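M152 protein (Murid herpesvirus 1, PDB 4G59) probably binds host NKG2D ligands of the RAE-1 family as an MHC class I-like glycoprotein, helping the virus evade immune recognition. Local coordinates at residues B[221-224]-B[230-233]; B[184-189]-B[250-255]; B[46-49]-B[55-58]. All blocks are in the same frame, centred on the assembly; numbering follows the deposited sequence.

How the contacts relate
Contacts 1 and 2 belong to one beta sandwich. Strand 231-238 of contact 1 and strand 250-253 of contact 2 follow each other in the chain, and contact 1 is nested within the loop closed by contact 2. Their centres are 11 Å apart. Contact 3 closes earlier in the chain, at the edge of the MHC-like platform sheet. Its centre lies 14 Å from that of contact 1 and 22 Å from that of contact 2. Platform and sandwich meet between contacts 3 and 1: K57 NZ is hydrogen-bonded to M225 O, and M223 and L231 touch S45. The side chains of M223 and I252 are each about 10 Å from an attached sugar.

Contact 1: B[221-224]-B[230-233]; sequences KYMR and RLKV
M223 packs against L231 and V233 on the neighbouring strand. Its CB sits beside the backbone of K232, 3.7 Å from K232 O. CG runs alongside V233, with M223 CG 4.0 Å from V233 CG2. CG is anti to the carbonyl carbon (chi1 -71°), and the chain stays extended through SD. A bend at chi3 (67°) then brings the methyl against L231. M223 CE ends 3.4 Å from L231 CD2, a tight apolar contact, and also touches V233 CG2.

The backbones are joined at R224 and K232, an antiparallel hydrogen-bonded pair. R224 N donates to K232 O at 2.8 Å, and K232 N returns a bond to R224 O at 2.9 Å. M223 and V233 form the adjacent non-hydrogen-bonded pair.

R224 and K232 point to the other face of the sheet. The guanidinium of R224 folds back over the Y222 ring, with R224 NH2 3.7 Å above the ring plane. Outside the hairpin, R224 NE makes a salt bridge to an acidic side chain of the chain of another protein. Y222 OH is hydrogen-bonded to E234 and W236. The far side of strand 231-238 pairs with strand 196-203, leaving 220-225 as an edge strand within this chain. This is a beta hairpin in a four-stranded sheet, consistent with the immunoglobulin-like domain of an MHC class I fold.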
loop_
_atom_site.group_PDB
_atom_site.type_symbol
_atom_site.label_atom_id
_atom_site.label_comp_id
_atom_site.label_asym_id
_atom_site.label_seq_id
_atom_site.Cartn_x
_atom_site.Cartn_y
_atom_site.Cartn_z
ATOM N N LYS B 221 1.795 8.468 -6.699
ATOM C CA LYS B 221 2.585 8.780 -5.512
ATOM C C LYS B 221 2.360 7.720 -4.471
ATOM O O LYS B 221 1.321 7.049 -4.482
ATOM C CB LYS B 221 2.188 10.131 -4.917
ATOM C CG LYS B 221 0.707 10.411 -4.973
ATOM C CD LYS B 221 0.246 11.358 -3.879
ATOM C CE LYS B 221 -1.126 11.938 -4.228
ATOM N NZ LYS B 221 -1.118 12.763 -5.483
ATOM N N TYR B 222 3.311 7.589 -3.548
ATOM C CA TYR B 222 3.168 6.641 -2.452
ATOM C C TYR B 222 4.210 6.989 -1.412
ATOM O O TYR B 222 5.084 7.814 -1.682
ATOM C CB TYR B 222 3.388 5.219 -2.965
ATOM C CG TYR B 222 4.629 5.085 -3.820
ATOM C CD1 TYR B 222 5.890 5.049 -3.243
ATOM C CD2 TYR B 222 4.537 4.995 -5.201
ATOM C CE1 TYR B 222 7.032 4.930 -4.011
ATOM C CE2 TYR B 222 5.670 4.878 -5.983
ATOM C CZ TYR B 222 6.913 4.841 -5.382
ATOM O OH TYR B 222 8.048 4.726 -6.143
ATOM N N MET B 223 4.130 6.372 -0.234
ATOM C CA MET B 223 5.143 6.542 0.816
ATOM C C MET B 223 5.722 5.176 1.185
ATOM O O MET B 223 5.026 4.168 1.131
ATOM C CB MET B 223 4.576 7.217 2.080
ATOM C CG MET B 223 4.229 8.700 1.949
ATOM S SD MET B 223 3.602 9.445 3.493
ATOM C CE MET B 223 5.073 9.371 4.503
ATOM N N ARG B 224 6.997 5.141 1.558
ATOM C CA ARG B 224 7.618 3.910 2.047
ATOM C C ARG B 224 8.213 4.140 3.428
ATOM O O ARG B 224 8.866 5.168 3.663
ATOM C CB ARG B 224 8.712 3.439 1.084
ATOM C CG ARG B 224 8.246 3.231 -0.346
ATOM C CD ARG B 224 7.287 2.060 -0.441
ATOM N NE ARG B 224 6.937 1.743 -1.831
ATOM C CZ ARG B 224 5.691 1.664 -2.283
ATOM N NH1 ARG B 224 4.675 1.866 -1.467
ATOM N NH2 ARG B 224 5.457 1.380 -3.546
ATOM N N ARG B 230 13.256 5.822 8.938
ATOM C CA ARG B 230 13.469 6.476 7.645
ATOM C C ARG B 230 12.221 6.393 6.766
ATOM O O ARG B 230 11.630 5.318 6.642
ATOM C CB ARG B 230 14.669 5.852 6.936
ATOM C CG ARG B 230 15.992 6.011 7.706
ATOM C CD ARG B 230 17.115 5.228 7.060
ATOM N NE ARG B 230 16.908 3.788 7.179
ATOM C CZ ARG B 230 17.315 2.902 6.277
ATOM N NH1 ARG B 230 17.952 3.307 5.191
ATOM N NH2 ARG B 230 17.082 1.612 6.456
ATOM N N LEU B 231 11.814 7.523 6.175
ATOM C CA LEU B 231 10.615 7.561 5.320
ATOM C C LEU B 231 10.964 8.072 3.945
ATOM O O LEU B 231 11.938 8.832 3.788
ATOM C CB LEU B 231 9.558 8.520 5.851
ATOM C CG LEU B 231 8.709 8.338 7.079
ATOM C CD1 LEU B 231 9.461 8.781 8.256
ATOM C CD2 LEU B 231 7.515 9.239 6.905
ATOM N N LYS B 232 10.128 7.717 2.971
ATOM C CA LYS B 232 10.311 8.157 1.597
ATOM C C LYS B 232 8.965 8.515 0.984
ATOM O O LYS B 232 8.039 7.702 0.998
ATOM C CB LYS B 232 10.981 7.047 0.785
ATOM C CG LYS B 232 11.033 7.265 -0.713
ATOM C CD LYS B 232 12.425 6.948 -1.252
ATOM C CE LYS B 232 12.724 5.460 -1.397
ATOM N NZ LYS B 232 11.934 4.868 -2.504
ATOM N N VAL B 233 8.866 9.732 0.449
ATOM C CA VAL B 233 7.693 10.176 -0.316
ATOM C C VAL B 233 8.161 10.223 -1.753
ATOM O O VAL B 233 9.212 10.787 -2.040
ATOM C CB VAL B 233 7.223 11.582 0.104
ATOM C CG1 VAL B 233 6.011 12.025 -0.741
ATOM C CG2 VAL B 233 6.904 11.601 1.589
#

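Contact 2: B[184-189]-B[250-255]; sequences NEYSLY and FVISSP
Y186 meets I252, and L188 meets F250. These two apolar contacts carry the whole interface. The methyl I252 CD1 comes to the edge of the Y186 ring, near the ring plane, at 4.0 Å from Y186 CD1. It is almost as close to Y186 CE1, so it sits beside one flank of the ring and not over its face. I252 CG1 is anti to the carbonyl carbon (chi1 -61°) and the chain is extended at chi2, which carries CD1 outward to the tyrosine. In the second pair, L188 CD2 lies 3.8 Å from F250 CD2 and 3.9 Å from F250 CE2. One leucine methyl thus straddles a single ring bond, approaching it at a slant.

No hydrogen bond crosses between the segments, and the backbones stay far apart. The CA atoms of Y186 and I252 are 10.1 Å apart, and those of L188 and F250 are 9.6 Å apart. This is the spacing of two sheets packed face to face. Strand 185-191 is an edge strand of one four-stranded sheet. Strand 250-253 lies inside the other, between strands 258-264 and 210-213. The pairs therefore lie between the two sheets of a beta sandwich, consistent with the immunoglobulin-like domain expected beside an MHC-like platform. M201 and W258 also pack on Y186, while C199 and L213 touch F250.

Hydrogen bonds run to residues outside the segments: Y186 OH to P181 O, and L188 N to Y4 OH. At the outer surfaces, S253 touches the N-acetylglucosamine attached to the protein, and Y189 makes a cation-pi contact with a basic side chain of the chain of another protein.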
loop_
_atom_site.group_PDB
_atom_site.type_symbol
_atom_site.label_atom_id
_atom_site.label_comp_id
_atom_site.label_asym_id
_atom_site.label_seq_id
_atom_site.Cartn_x
_atom_site.Cartn_y
_atom_site.Cartn_z
ATOM N N ASN B 184 15.284 17.550 5.181
ATOM C CA ASN B 184 14.902 16.463 4.306
ATOM C C ASN B 184 15.764 16.474 3.043
ATOM O O ASN B 184 16.366 17.495 2.710
ATOM C CB ASN B 184 13.425 16.613 3.951
ATOM C CG ASN B 184 12.503 16.623 5.190
ATOM O OD1 ASN B 184 12.824 16.051 6.229
ATOM N ND2 ASN B 184 11.331 17.262 5.042
ATOM N N GLU B 185 15.832 15.350 2.335
ATOM C CA GLU B 185 16.586 15.322 1.073
ATOM C C GLU B 185 15.639 15.196 -0.120
ATOM O O GLU B 185 14.765 14.319 -0.143
ATOM C CB GLU B 185 17.602 14.171 1.049
ATOM C CG GLU B 185 18.239 13.875 -0.326
ATOM C CD GLU B 185 18.993 12.538 -0.354
ATOM O OE1 GLU B 185 20.016 12.391 0.356
ATOM O OE2 GLU B 185 18.556 11.630 -1.092
ATOM N N TYR B 186 15.825 16.067 -1.107
ATOM C CA TYR B 186 14.973 16.093 -2.282
ATOM C C TYR B 186 15.779 15.696 -3.512
ATOM O O TYR B 186 16.960 16.017 -3.606
ATOM C CB TYR B 186 14.423 17.488 -2.473
ATOM C CG TYR B 186 13.756 18.061 -1.245
ATOM C CD1 TYR B 186 12.388 17.958 -1.072
ATOM C CD2 TYR B 186 14.486 18.719 -0.269
ATOM C CE1 TYR B 186 11.758 18.486 0.057
ATOM C CE2 TYR B 186 13.866 19.245 0.861
ATOM C CZ TYR B 186 12.492 19.134 1.002
ATOM O OH TYR B 186 11.844 19.638 2.103
ATOM N N SER B 187 15.155 14.976 -4.443
ATOM C CA SER B 187 15.850 14.581 -5.680
ATOM C C SER B 187 14.885 14.382 -6.853
ATOM O O SER B 187 13.696 14.124 -6.654
ATOM C CB SER B 187 16.713 13.332 -5.455
ATOM O OG SER B 187 15.958 12.195 -5.100
ATOM N N LEU B 188 15.391 14.545 -8.067
ATOM C CA LEU B 188 14.604 14.287 -9.260
ATOM C C LEU B 188 15.362 13.300 -10.134
ATOM O O LEU B 188 16.594 13.293 -10.135
ATOM C CB LEU B 188 14.400 15.578 -10.052
ATOM C CG LEU B 188 13.545 16.696 -9.489
ATOM C CD1 LEU B 188 13.712 17.920 -10.378
ATOM C CD2 LEU B 188 12.078 16.273 -9.396
ATOM N N TYR B 189 14.639 12.483 -10.889
ATOM C CA TYR B 189 15.273 11.668 -11.918
ATOM C C TYR B 189 14.494 11.783 -13.208
ATOM O O TYR B 189 13.251 11.736 -13.207
ATOM C CB TYR B 189 15.305 10.197 -11.528
ATOM C CG TYR B 189 16.082 9.359 -12.525
ATOM C CD1 TYR B 189 17.472 9.327 -12.487
ATOM C CD2 TYR B 189 15.447 8.603 -13.494
ATOM C CE1 TYR B 189 18.202 8.572 -13.377
ATOM C CE2 TYR B 189 16.182 7.833 -14.404
ATOM C CZ TYR B 189 17.558 7.829 -14.330
ATOM O OH TYR B 189 18.313 7.087 -15.207
ATOM N N PHE B 250 6.968 19.849 -8.940
ATOM C CA PHE B 250 6.340 19.011 -7.932
ATOM C C PHE B 250 6.121 19.875 -6.712
ATOM O O PHE B 250 7.010 20.630 -6.323
ATOM C CB PHE B 250 7.251 17.838 -7.584
ATOM C CG PHE B 250 7.351 16.803 -8.680
ATOM C CD1 PHE B 250 6.472 15.744 -8.717
ATOM C CD2 PHE B 250 8.330 16.892 -9.662
ATOM C CE1 PHE B 250 6.555 14.782 -9.718
ATOM C CE2 PHE B 250 8.420 15.929 -10.682
ATOM C CZ PHE B 250 7.532 14.875 -10.707
ATOM N N VAL B 251 4.937 19.789 -6.115
ATOM C CA VAL B 251 4.681 20.475 -4.851
ATOM C C VAL B 251 4.505 19.437 -3.758
ATOM O O VAL B 251 3.706 18.505 -3.895
ATOM C CB VAL B 251 3.449 21.397 -4.906
ATOM C CG1 VAL B 251 3.269 22.122 -3.570
ATOM C CG2 VAL B 251 3.609 22.403 -6.021
ATOM N N ILE B 252 5.285 19.601 -2.691
ATOM C CA ILE B 252 5.251 18.704 -1.551
ATOM C C ILE B 252 4.776 19.525 -0.379
ATOM O O ILE B 252 5.403 20.522 -0.025
ATOM C CB ILE B 252 6.646 18.171 -1.247
ATOM C CG1 ILE B 252 7.186 17.390 -2.439
ATOM C CG2 ILE B 252 6.601 17.262 -0.060
ATOM C CD1 ILE B 252 8.674 17.031 -2.325
ATOM N N SER B 253 3.662 19.136 0.219
ATOM C CA SER B 253 3.099 19.936 1.289
ATOM C C SER B 253 2.932 19.156 2.591
ATOM O O SER B 253 2.621 17.968 2.591
ATOM C CB SER B 253 1.775 20.529 0.846
ATOM O OG SER B 253 0.788 19.534 0.874
ATOM N N SER B 254 3.155 19.848 3.701
ATOM C CA SER B 254 3.161 19.243 5.025
ATOM C C SER B 254 2.016 19.809 5.852
ATOM O O SER B 254 1.692 20.993 5.746
ATOM C CB SER B 254 4.482 19.559 5.715
ATOM O OG SER B 254 4.394 19.300 7.102
ATOM N N PRO B 255 1.382 18.958 6.665
ATOM C CA PRO B 255 0.260 19.457 7.464
ATOM C C PRO B 255 0.726 20.532 8.444
ATOM O O PRO B 255 -0.102 21.292 8.933
ATOM C CB PRO B 255 -0.217 18.213 8.242
ATOM C CG PRO B 255 0.403 17.031 7.543
ATOM C CD PRO B 255 1.618 17.507 6.830
#

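Contact 3: B[46-49]-B[55-58]; sequences DIFR and EVKH
R49 and K57 form an antiparallel hydrogen-bonded pair. K57 N donates to R49 O at 2.8 Å, almost straight (174°). R49 N gives a longer bond to K57 O, 3.0 Å. The R49 side chain turns to its own segment. Its NE and NH2 hold D46 OD2 side-on in a salt bridge, with R49 NE 2.9 Å from that oxygen. Two bonds to one oxygen, in the guanidinium plane, fix the rotation of the group.

K57 lies alongside R49, with K57 NZ 4.2 Å from R49 NH1. Both cations form salt bridges with E51 OE2, which probably offsets their like charge. K57 NZ also bonds to M225 O, across to strand 220-225. The segments make a beta hairpin at one end of the platform sheet of the MHC-like fold. I47 and F48 both face I39 in a classic beta bulge.

Packing lies on the other side of the hairpin. With CG anti to the backbone N (chi1 180°), the F48 ring comes up against V56 and H58. F48 CE1 is 3.8 Å from V56 CG1. H58 CB meets the ring edge near its plane, 4.2 Å from F48 CD1. I47 packs on W168 and I175 of helix 161-178.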
loop_
_atom_site.group_PDB
_atom_site.type_symbol
_atom_site.label_atom_id
_atom_site.label_comp_id
_atom_site.label_asym_id
_atom_site.label_seq_id
_atom_site.Cartn_x
_atom_site.Cartn_y
_atom_site.Cartn_z
ATOM N N ASP B 46 2.529 6.431 9.456
ATOM C CA ASP B 46 2.616 5.524 10.606
ATOM C C ASP B 46 3.772 5.871 11.525
ATOM O O ASP B 46 4.924 6.052 11.081
ATOM C CB ASP B 46 2.712 4.048 10.219
ATOM C CG ASP B 46 1.613 3.604 9.299
ATOM O OD1 ASP B 46 0.508 4.188 9.321
ATOM O OD2 ASP B 46 1.880 2.646 8.542
ATOM N N ILE B 47 3.456 5.988 12.808
ATOM C CA ILE B 47 4.479 6.210 13.831
ATOM C C ILE B 47 4.973 4.859 14.387
ATOM O O ILE B 47 6.172 4.666 14.680
ATOM C CB ILE B 47 3.934 7.102 14.949
ATOM C CG1 ILE B 47 3.537 8.468 14.370
ATOM C CG2 ILE B 47 4.942 7.276 16.063
ATOM C CD1 ILE B 47 2.618 9.305 15.307
ATOM N N PHE B 48 4.043 3.916 14.518
ATOM C CA PHE B 48 4.411 2.565 14.918
ATOM C C PHE B 48 3.817 1.567 13.945
ATOM O O PHE B 48 2.643 1.688 13.549
ATOM C CB PHE B 48 3.931 2.272 16.326
ATOM C CG PHE B 48 4.273 0.894 16.798
ATOM C CD1 PHE B 48 5.574 0.586 17.194
ATOM C CD2 PHE B 48 3.300 -0.101 16.860
ATOM C CE1 PHE B 48 5.902 -0.695 17.641
ATOM C CE2 PHE B 48 3.622 -1.373 17.296
ATOM C CZ PHE B 48 4.926 -1.668 17.688
ATOM N N ARG B 49 4.624 0.587 13.544
ATOM C CA ARG B 49 4.139 -0.438 12.634
ATOM C C ARG B 49 4.827 -1.769 12.852
ATOM O O ARG B 49 6.060 -1.849 13.024
ATOM C CB ARG B 49 4.267 -0.015 11.159
ATOM C CG ARG B 49 3.590 -1.004 10.192
ATOM C CD ARG B 49 4.096 -0.869 8.758
ATOM N NE ARG B 49 3.703 0.374 8.079
ATOM C CZ ARG B 49 4.152 0.747 6.873
ATOM N NH1 ARG B 49 5.028 -0.014 6.204
ATOM N NH2 ARG B 49 3.736 1.895 6.332
ATOM N N GLU B 55 8.675 -7.802 11.390
ATOM C CA GLU B 55 9.537 -6.609 11.474
ATOM C C GLU B 55 8.844 -5.456 12.189
ATOM O O GLU B 55 7.655 -5.175 11.948
ATOM C CB GLU B 55 9.990 -6.128 10.098
ATOM C CG GLU B 55 10.973 -4.980 10.183
ATOM C CD GLU B 55 11.486 -4.519 8.835
ATOM O OE1 GLU B 55 10.936 -4.910 7.784
ATOM O OE2 GLU B 55 12.458 -3.747 8.821
ATOM N N VAL B 56 9.579 -4.812 13.090
ATOM C CA VAL B 56 9.034 -3.714 13.862
ATOM C C VAL B 56 9.662 -2.408 13.382
ATOM O O VAL B 56 10.890 -2.258 13.384
ATOM C CB VAL B 56 9.259 -3.914 15.336
ATOM C CG1 VAL B 56 8.666 -2.756 16.108
ATOM C CG2 VAL B 56 8.608 -5.220 15.773
ATOM N N LYS B 57 8.810 -1.485 12.935
ATOM C CA LYS B 57 9.246 -0.199 12.413
ATOM C C LYS B 57 8.761 0.902 13.339
ATOM O O LYS B 57 7.570 1.013 13.619
ATOM C CB LYS B 57 8.718 -0.001 10.988
ATOM C CG LYS B 57 9.317 -0.989 9.978
ATOM C CD LYS B 57 8.787 -0.776 8.555
ATOM C CE LYS B 57 9.448 -1.754 7.586
ATOM N NZ LYS B 57 8.840 -1.762 6.221
ATOM N N HIS B 58 9.696 1.689 13.845
ATOM C CA HIS B 58 9.382 2.806 14.722
ATOM C C HIS B 58 10.506 3.836 14.624
ATOM O O HIS B 58 11.442 3.675 13.837
ATOM C CB HIS B 58 9.205 2.333 16.171
ATOM C CG HIS B 58 10.456 1.785 16.785
ATOM N ND1 HIS B 58 11.357 2.574 17.466
ATOM C CD2 HIS B 58 10.953 0.528 16.814
ATOM C CE1 HIS B 58 12.362 1.821 17.892
ATOM N NE2 HIS B 58 12.144 0.580 17.500
#